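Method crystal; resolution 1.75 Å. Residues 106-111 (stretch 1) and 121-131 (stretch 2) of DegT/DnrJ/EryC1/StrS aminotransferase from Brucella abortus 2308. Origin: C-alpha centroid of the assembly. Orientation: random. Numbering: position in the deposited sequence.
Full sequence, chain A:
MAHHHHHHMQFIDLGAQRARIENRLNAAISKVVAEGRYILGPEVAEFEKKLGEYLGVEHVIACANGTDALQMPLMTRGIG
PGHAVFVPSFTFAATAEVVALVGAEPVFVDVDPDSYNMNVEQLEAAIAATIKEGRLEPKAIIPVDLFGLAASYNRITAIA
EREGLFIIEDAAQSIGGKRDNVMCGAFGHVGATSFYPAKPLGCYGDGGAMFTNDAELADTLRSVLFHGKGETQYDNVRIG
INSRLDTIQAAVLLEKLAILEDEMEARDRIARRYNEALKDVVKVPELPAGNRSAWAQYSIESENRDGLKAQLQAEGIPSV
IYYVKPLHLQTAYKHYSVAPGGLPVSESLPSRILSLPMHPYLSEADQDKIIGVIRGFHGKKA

Stretch 1 (106-111) PVFVDV
Stretch 2 121-131: EQLEAAIAATI

Residues 106-109 are the end of a strand and 121-131 lie within a helix that extends beyond both ends of the stretch; the two run roughly antiparallel, at 145° between their N-to-C directions, with axes approaching to 8.7 Å. The helix is regular, phi/psi near -63/-42, its i to i+4 bonds running from Ala125 N to Glu121 O at 3.1 Å through Ile131 N to Ile127 O at 2.9 Å.

Pro106 (-71/146), already within the strand, does not touch the helix. Val107 (-121/120, chi1 t) directs its CA-to-CB bond toward the helix, setting Val107 CG1 4.4 Å from Ala126 CB and Val107 CG2 4.3 Å from Thr130 OG1. A polar residue is tolerable at this buried spot because Thr130, chi1 m, turns its hydroxyl back to its own helix: Thr130 OG1 donates to Ala126 O at 2.9 Å. Phe108 (-85/130, chi1 m, chi2 -70°) has its CA-to-CB bond directed away from the helix.

Val109 (-117/145, chi1 t) has the largest covered area and marks the register, Val109 CA lying 6.0 Å from Leu123 CA. Its branched side chain meets two residues: Val109 CG1 lies 3.6 Å from Leu123 N and 4.3 Å from Leu123 CB, while Val109 CG2 meets Ala126 CB at 4.3 Å. Ala126 thus receives both valines, its small methyl pointing toward the strand; Leu123 (chi1 t, chi2 p) is set sideways.

After the strand ends, the backbone of Asp110 (-75/171, chi1 -148°, between wells) makes the polar clasp. Asp110 N donates to Gln122 OE1 at 2.7 Å, with an N-H...O angle of 162°, the one hydrogen bond between the stretches; the buried carboxylate is hydrogen-bonded elsewhere in the structure. The CA-to-CB bond of Gln122 points toward stretch 1, and the extended side chain (chi1 and chi2 t, chi3 33°) carries its amide oxygen to that N-H; its NE2 is satisfied elsewhere. Val111 (-112/157, chi1 m) has its CA-to-CB bond directed away, and Val111 N gives a weak 3.0 Å bond to Asp110 OD1. Between the stretches 262 Å² is buried, both sides summed.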

# COMPACT_ATOMS: atom_id res chain seq x y z
N PRO A 106 -8.99 7.89 17.88
CA PRO A 106 -10.28 7.23 17.81
C PRO A 106 -11.02 7.34 19.13
O PRO A 106 -10.40 7.43 20.22
CB PRO A 106 -9.92 5.78 17.49
CG PRO A 106 -8.56 5.59 18.10
CD PRO A 106 -7.87 6.94 17.97
N VAL A 107 -12.33 7.44 19.04
CA VAL A 107 -13.20 7.35 20.21
C VAL A 107 -14.13 6.19 19.93
O VAL A 107 -14.86 6.20 18.92
CB VAL A 107 -14.01 8.65 20.47
CG1 VAL A 107 -14.90 8.45 21.68
CG2 VAL A 107 -13.09 9.85 20.57
N PHE A 108 -14.10 5.17 20.78
CA PHE A 108 -14.84 3.92 20.53
C PHE A 108 -16.30 3.89 20.96
O PHE A 108 -16.64 4.29 22.04
CB PHE A 108 -14.12 2.74 21.18
CG PHE A 108 -12.79 2.40 20.56
CD1 PHE A 108 -12.72 1.86 19.29
CD2 PHE A 108 -11.63 2.53 21.29
CE1 PHE A 108 -11.51 1.53 18.71
CE2 PHE A 108 -10.41 2.17 20.74
CZ PHE A 108 -10.36 1.66 19.44
N VAL A 109 -17.17 3.45 20.05
CA VAL A 109 -18.60 3.40 20.27
C VAL A 109 -19.02 1.94 20.21
O VAL A 109 -18.49 1.17 19.43
CB VAL A 109 -19.32 4.23 19.19
CG1 VAL A 109 -20.84 4.24 19.48
CG2 VAL A 109 -18.73 5.62 19.17
N ASP A 110 -20.00 1.54 21.01
CA ASP A 110 -20.44 0.15 21.02
C ASP A 110 -21.26 -0.12 19.77
O ASP A 110 -21.62 0.81 19.01
CB ASP A 110 -21.32 -0.14 22.25
CG ASP A 110 -21.19 -1.57 22.76
OD1 ASP A 110 -20.50 -2.40 22.15
OD2 ASP A 110 -21.77 -1.82 23.85
N VAL A 111 -21.57 -1.40 19.58
CA VAL A 111 -22.44 -1.82 18.50
C VAL A 111 -23.75 -2.34 19.05
O VAL A 111 -23.87 -2.77 20.21
CB VAL A 111 -21.78 -2.88 17.58
CG1 VAL A 111 -20.57 -2.28 16.93
CG2 VAL A 111 -21.31 -4.10 18.39
N GLU A 121 -27.36 6.00 19.36
CA GLU A 121 -27.59 6.80 20.55
C GLU A 121 -26.29 7.04 21.28
O GLU A 121 -26.03 8.16 21.79
CB GLU A 121 -28.57 6.14 21.52
CG GLU A 121 -30.02 6.18 21.07
CD GLU A 121 -30.41 5.12 20.06
OE1 GLU A 121 -29.62 4.18 19.76
OE2 GLU A 121 -31.56 5.25 19.54
N GLN A 122 -25.48 6.00 21.36
CA GLN A 122 -24.20 6.12 22.04
C GLN A 122 -23.19 6.95 21.26
O GLN A 122 -22.42 7.66 21.86
CB GLN A 122 -23.62 4.75 22.39
CG GLN A 122 -22.61 4.88 23.53
CD GLN A 122 -21.78 3.65 23.78
OE1 GLN A 122 -21.44 2.90 22.84
NE2 GLN A 122 -21.37 3.48 25.02
N LEU A 123 -23.23 6.91 19.93
CA LEU A 123 -22.46 7.83 19.11
C LEU A 123 -22.75 9.29 19.52
O LEU A 123 -21.83 10.10 19.71
CB LEU A 123 -22.81 7.65 17.65
CG LEU A 123 -22.31 8.65 16.64
CD1 LEU A 123 -20.79 8.70 16.63
CD2 LEU A 123 -22.85 8.45 15.20
N GLU A 124 -24.02 9.62 19.58
CA GLU A 124 -24.44 10.95 19.97
C GLU A 124 -23.87 11.35 21.34
O GLU A 124 -23.35 12.47 21.53
CB GLU A 124 -25.99 11.05 19.92
CG GLU A 124 -26.51 12.48 20.06
CD GLU A 124 -27.96 12.62 19.59
OE1 GLU A 124 -28.85 11.94 20.14
OE2 GLU A 124 -28.21 13.39 18.65
N ALA A 125 -23.98 10.45 22.29
CA ALA A 125 -23.44 10.67 23.65
C ALA A 125 -21.92 10.84 23.67
O ALA A 125 -21.41 11.66 24.45
CB ALA A 125 -23.84 9.56 24.56
N ALA A 126 -21.24 10.08 22.82
CA ALA A 126 -19.79 10.11 22.72
C ALA A 126 -19.33 11.47 22.18
O ALA A 126 -18.38 12.06 22.69
CB ALA A 126 -19.29 8.98 21.81
N ILE A 127 -20.04 11.98 21.16
CA ILE A 127 -19.70 13.27 20.58
C ILE A 127 -19.93 14.36 21.64
O ILE A 127 -19.07 15.23 21.83
CB ILE A 127 -20.53 13.57 19.35
CG1 ILE A 127 -20.11 12.65 18.21
CG2 ILE A 127 -20.42 15.04 18.97
CD1 ILE A 127 -21.11 12.53 17.10
N ALA A 128 -21.06 14.28 22.34
CA ALA A 128 -21.34 15.26 23.39
C ALA A 128 -20.28 15.24 24.50
O ALA A 128 -19.86 16.31 24.98
CB ALA A 128 -22.75 15.09 23.97
N ALA A 129 -19.87 14.07 24.93
CA ALA A 129 -18.83 13.97 25.96
C ALA A 129 -17.49 14.54 25.49
O ALA A 129 -16.79 15.23 26.25
CB ALA A 129 -18.66 12.53 26.42
N THR A 130 -17.16 14.30 24.23
CA THR A 130 -15.93 14.82 23.69
C THR A 130 -15.98 16.33 23.66
O THR A 130 -15.00 17.00 24.02
CB THR A 130 -15.65 14.26 22.27
OG1 THR A 130 -15.64 12.83 22.33
CG2 THR A 130 -14.31 14.75 21.76
N ILE A 131 -17.14 16.89 23.31
CA ILE A 131 -17.25 18.36 23.30
C ILE A 131 -17.11 18.88 24.73
O ILE A 131 -16.37 19.85 24.97
CB ILE A 131 -18.53 18.83 22.63
CG1 ILE A 131 -18.46 18.43 21.15
CG2 ILE A 131 -18.72 20.34 22.79
CD1 ILE A 131 -19.70 18.71 20.36